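Local coordinates for enoyl-CoA hydratase subunit II (Geobacillus kaustophilus, PDB 2EJ5) that catalyses the hydration of enoyl-CoA thioesters as an enoyl-CoA hydratase subunit, probably within phenylacetic acid breakdown, at the interface of chains A and B. Residues are numbered along the deposited sequence; one frame, centred on the assembly and turned at random. Chains: chain A/B, Enoyl-CoA hydratase subunit II.

Contact 1: the interface of chains A and B. Residues chain A 211, 214, 222; chain B 143-144, 147, 152, 155.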
loop_
_atom_site.group_PDB
_atom_site.type_symbol
_atom_site.label_atom_id
_atom_site.label_comp_id
_atom_site.label_asym_id
_atom_site.label_seq_id
_atom_site.Cartn_x
_atom_site.Cartn_y
_atom_site.Cartn_z
ATOM N N LEU A 211 -12.388 -3.796 -6.690
ATOM C CA LEU A 211 -10.956 -3.663 -6.363
ATOM C C LEU A 211 -10.164 -3.086 -7.535
ATOM O O LEU A 211 -9.242 -2.325 -7.329
ATOM C CB LEU A 211 -10.339 -4.993 -5.893
ATOM C CG LEU A 211 -10.770 -5.384 -4.448
ATOM C CD1 LEU A 211 -10.366 -6.786 -4.163
ATOM C CD2 LEU A 211 -10.192 -4.406 -3.337
ATOM N N SER A 214 -11.186 0.608 -7.547
ATOM C CA SER A 214 -10.439 1.222 -6.428
ATOM C C SER A 214 -9.018 1.656 -6.824
ATOM O O SER A 214 -8.571 2.700 -6.382
ATOM C CB SER A 214 -10.354 0.249 -5.245
ATOM O OG SER A 214 -9.577 0.767 -4.158
ATOM N N TYR A 222 -15.480 6.381 -7.582
ATOM C CA TYR A 222 -15.534 5.068 -6.932
ATOM C C TYR A 222 -16.911 4.782 -6.286
ATOM O O TYR A 222 -17.482 3.710 -6.465
ATOM C CB TYR A 222 -14.431 4.901 -5.876
ATOM C CG TYR A 222 -14.570 3.542 -5.282
ATOM C CD1 TYR A 222 -14.068 2.427 -5.958
ATOM C CD2 TYR A 222 -15.287 3.351 -4.086
ATOM C CE1 TYR A 222 -14.249 1.138 -5.443
ATOM C CE2 TYR A 222 -15.480 2.058 -3.574
ATOM C CZ TYR A 222 -14.967 0.977 -4.266
ATOM O OH TYR A 222 -15.159 -0.279 -3.802
ATOM N N LEU B 143 -13.952 -0.748 -0.020
ATOM C CA LEU B 143 -12.888 -1.221 -0.877
ATOM C C LEU B 143 -12.013 -0.122 -1.480
ATOM O O LEU B 143 -11.054 -0.413 -2.187
ATOM C CB LEU B 143 -13.453 -2.163 -1.956
ATOM C CG LEU B 143 -14.134 -3.422 -1.390
ATOM C CD1 LEU B 143 -14.772 -4.175 -2.576
ATOM C CD2 LEU B 143 -13.200 -4.305 -0.627
ATOM N N TYR B 144 -12.339 1.129 -1.190
ATOM C CA TYR B 144 -11.442 2.221 -1.529
ATOM C C TYR B 144 -10.454 2.357 -0.378
ATOM O O TYR B 144 -9.240 2.483 -0.589
ATOM C CB TYR B 144 -12.216 3.544 -1.723
ATOM C CG TYR B 144 -11.321 4.656 -2.250
ATOM C CD1 TYR B 144 -11.080 4.811 -3.636
ATOM C CD2 TYR B 144 -10.686 5.543 -1.357
ATOM C CE1 TYR B 144 -10.248 5.842 -4.117
ATOM C CE2 TYR B 144 -9.844 6.564 -1.827
ATOM C CZ TYR B 144 -9.630 6.711 -3.195
ATOM O OH TYR B 144 -8.774 7.732 -3.636
ATOM N N PRO B 147 -7.838 -1.523 0.822
ATOM C CA PRO B 147 -6.515 -1.861 0.277
ATOM C C PRO B 147 -5.471 -0.773 0.537
ATOM O O PRO B 147 -4.269 -1.092 0.547
ATOM C CB PRO B 147 -6.748 -1.978 -1.228
ATOM C CG PRO B 147 -8.224 -1.975 -1.421
ATOM C CD PRO B 147 -8.838 -1.322 -0.230
ATOM N N ARG B 152 -3.648 -5.219 -1.367
ATOM C CA ARG B 152 -4.748 -5.847 -2.124
ATOM C C ARG B 152 -5.141 -7.193 -1.576
ATOM O O ARG B 152 -6.339 -7.535 -1.568
ATOM C CB ARG B 152 -4.392 -5.985 -3.623
ATOM C CG ARG B 152 -5.454 -6.787 -4.475
ATOM C CD ARG B 152 -5.073 -6.719 -5.982
ATOM N NE ARG B 152 -6.166 -6.634 -6.969
ATOM C CZ ARG B 152 -6.902 -5.554 -7.238
ATOM N NH1 ARG B 152 -6.750 -4.444 -6.523
ATOM N NH2 ARG B 152 -7.815 -5.572 -8.204
ATOM N N ALA B 155 -7.095 -7.159 1.677
ATOM C CA ALA B 155 -8.406 -6.563 1.477
ATOM C C ALA B 155 -9.355 -7.566 0.818
ATOM O O ALA B 155 -10.515 -7.640 1.198
ATOM C CB ALA B 155 -8.332 -5.258 0.619
HETATM O O HOH W 1 -16.584 -0.584 -1.588
#
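A:Tyr222 lies against the start of helix 142-150 of the neighbouring chain, in a subunit interface of the crotonase (enoyl-CoA hydratase/isomerase) family, whose members typically form trimers through their C-terminal helices. Its CB meets ring atom CD1 of B:Tyr144 at 4.0 Å, and CG lies close to the same atom. Farther along, CB of B:Tyr144 sits over one face of the A:Tyr222 ring, toward the rim, 3.9 Å from CD2; the two tyrosine side chains run antiparallel alongside one another. CZ then passes the backbone N of B:Tyr144 at 4.0 Å. At the tip the phenolic OH pairs with water 1 at 2.7 Å, which lies at the ring edge in its plane and also bonds B:Leu143 N. CG stands anti to the backbone N (chi1 -180°), directing the ring toward chain B. A leucine here would probably leave the water without its phenol partner and B:Tyr144 CB without its flat cover.

From helix 201-216, the OG hydroxyl of A:Ser214 donates a hydrogen bond to the carbonyl O of B:Leu143 at 2.7 Å, with a C=O...OG angle of 137° and a modest tilt from the carbonyl plane. One turn back, CD2 of A:Leu211 packs on B:Pro147 CG at 3.7 Å; the side chain crosses that of B:Leu143 at nearly a right angle. B:Arg152 turns a face of its guanidinium to A:Leu211 CB, and at the in-plane edge NH1 reaches the A:Leu211 carbonyl O in a weak bond of 3.4 Å.

Contact 2: the interface of chains A and B. Residues chain A 230, 233-234, 239; chain B 75, 134, 136.
A:His239, near the start of helix 237-246, donates a hydrogen bond from ND1 to the carbonyl O of B:Val134 across this crotonase-family subunit interface. The bond is 2.9 Å long and well aimed: the C=O...ND1 angle is 163°, and the oxygen lies within 9° of the imidazole plane, which should resist turning of the ring. Methyl CD2 of B:Leu136 rests over one face of that imidazole, 3.9 Å from its centroid. On the same side, B:His75 meets A:His239 edge-to-face, the planes nearly perpendicular, with the two NE2 atoms 3.2 Å apart. If ND1 carries the proton of A:His239, B:His75 NE2 could donate to the other NE2, but each nitrogen is well out of the other's ring plane, so any such bond would be strongly bent.

The next layer begins with backbone. A:Gly234 CA lies over the B:His75 ring, 3.9 Å from its centroid, on the face that A:His239 also approaches; a main chain without a side chain comes that close. With CG anti to the carbonyl carbon (chi1 -65°), the B:His75 ring is carried to A:Gly234 and A:His239, while its CB packs on A:Gln230 CG at 3.7 Å. A:Gln230, bent at chi2, runs at about a right angle to B:Leu136, its amide OE1 touching CB and CD2 of the leucine. A:Ala233 CB backs the same CD2 at 3.8 Å, helping to keep that methyl against A:His239.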
loop_
_atom_site.group_PDB
_atom_site.type_symbol
_atom_site.label_atom_id
_atom_site.label_comp_id
_atom_site.label_asym_id
_atom_site.label_seq_id
_atom_site.Cartn_x
_atom_site.Cartn_y
_atom_site.Cartn_z
ATOM N N GLN A 230 -23.670 -2.841 -6.140
ATOM C CA GLN A 230 -24.521 -3.277 -5.055
ATOM C C GLN A 230 -25.960 -3.416 -5.528
ATOM O O GLN A 230 -26.660 -4.241 -4.987
ATOM C CB GLN A 230 -24.479 -2.308 -3.872
ATOM C CG GLN A 230 -24.996 -2.909 -2.555
ATOM C CD GLN A 230 -24.036 -3.937 -1.998
ATOM O OE1 GLN A 230 -23.758 -4.997 -2.627
ATOM N NE2 GLN A 230 -23.486 -3.626 -0.833
ATOM N N ALA A 233 -25.668 -6.844 -6.963
ATOM C CA ALA A 233 -25.590 -7.940 -6.000
ATOM C C ALA A 233 -26.949 -8.115 -5.325
ATOM O O ALA A 233 -27.352 -9.236 -5.018
ATOM C CB ALA A 233 -24.461 -7.704 -4.943
ATOM N N GLY A 234 -27.653 -7.003 -5.152
ATOM C CA GLY A 234 -28.898 -6.973 -4.428
ATOM C C GLY A 234 -30.043 -7.684 -5.135
ATOM O O GLY A 234 -30.998 -8.064 -4.487
ATOM N N HIS A 239 -28.304 -13.206 -2.688
ATOM C CA HIS A 239 -28.636 -12.200 -1.694
ATOM C C HIS A 239 -29.921 -12.569 -0.935
ATOM O O HIS A 239 -29.953 -12.474 0.305
ATOM C CB HIS A 239 -28.774 -10.803 -2.332
ATOM C CG HIS A 239 -29.312 -9.762 -1.402
ATOM N ND1 HIS A 239 -28.843 -9.599 -0.113
ATOM C CD2 HIS A 239 -30.269 -8.823 -1.573
ATOM C CE1 HIS A 239 -29.490 -8.603 0.468
ATOM N NE2 HIS A 239 -30.354 -8.108 -0.400
ATOM N N HIS B 75 -30.615 -1.239 -3.824
ATOM C CA HIS B 75 -29.375 -1.079 -3.049
ATOM C C HIS B 75 -28.495 0.062 -3.545
ATOM O O HIS B 75 -27.807 0.730 -2.758
ATOM C CB HIS B 75 -28.603 -2.391 -3.022
ATOM C CG HIS B 75 -29.319 -3.483 -2.295
ATOM N ND1 HIS B 75 -30.348 -4.204 -2.862
ATOM C CD2 HIS B 75 -29.177 -3.956 -1.034
ATOM C CE1 HIS B 75 -30.801 -5.087 -1.988
ATOM N NE2 HIS B 75 -30.102 -4.963 -0.874
ATOM N N VAL B 134 -24.354 -12.216 3.219
ATOM C CA VAL B 134 -25.682 -11.978 2.626
ATOM C C VAL B 134 -25.589 -11.737 1.111
ATOM O O VAL B 134 -26.487 -11.156 0.501
ATOM C CB VAL B 134 -26.503 -10.881 3.384
ATOM C CG1 VAL B 134 -26.835 -11.358 4.822
ATOM C CG2 VAL B 134 -25.779 -9.546 3.447
ATOM N N LEU B 136 -23.729 -9.719 -0.634
ATOM C CA LEU B 136 -23.479 -8.344 -1.027
ATOM C C LEU B 136 -21.974 -7.997 -1.039
ATOM O O LEU B 136 -21.131 -8.798 -0.591
ATOM C CB LEU B 136 -24.261 -7.382 -0.103
ATOM C CG LEU B 136 -25.802 -7.351 -0.197
ATOM C CD1 LEU B 136 -26.368 -6.289 0.714
ATOM C CD2 LEU B 136 -26.325 -7.151 -1.656
#

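About 18 Å separates the centres of contact 1 and contact 2, and helix 219-235 of chain A joins them: its first turn serves contact 1 and its last turns contact 2. Helices 201-216 and 237-246 flank it, so consecutive C-terminal helices of one subunit are laid on the neighbour. On chain B the 3-10 helix 131-134, the following loop and helix 142-150 lie close in sequence, while helix 75-92 joins from farther back. The interface is not an exact two-fold, and three copies make up the deposited assembly, which fits a family trimer in which each subunit's C-terminal part probably grips the next.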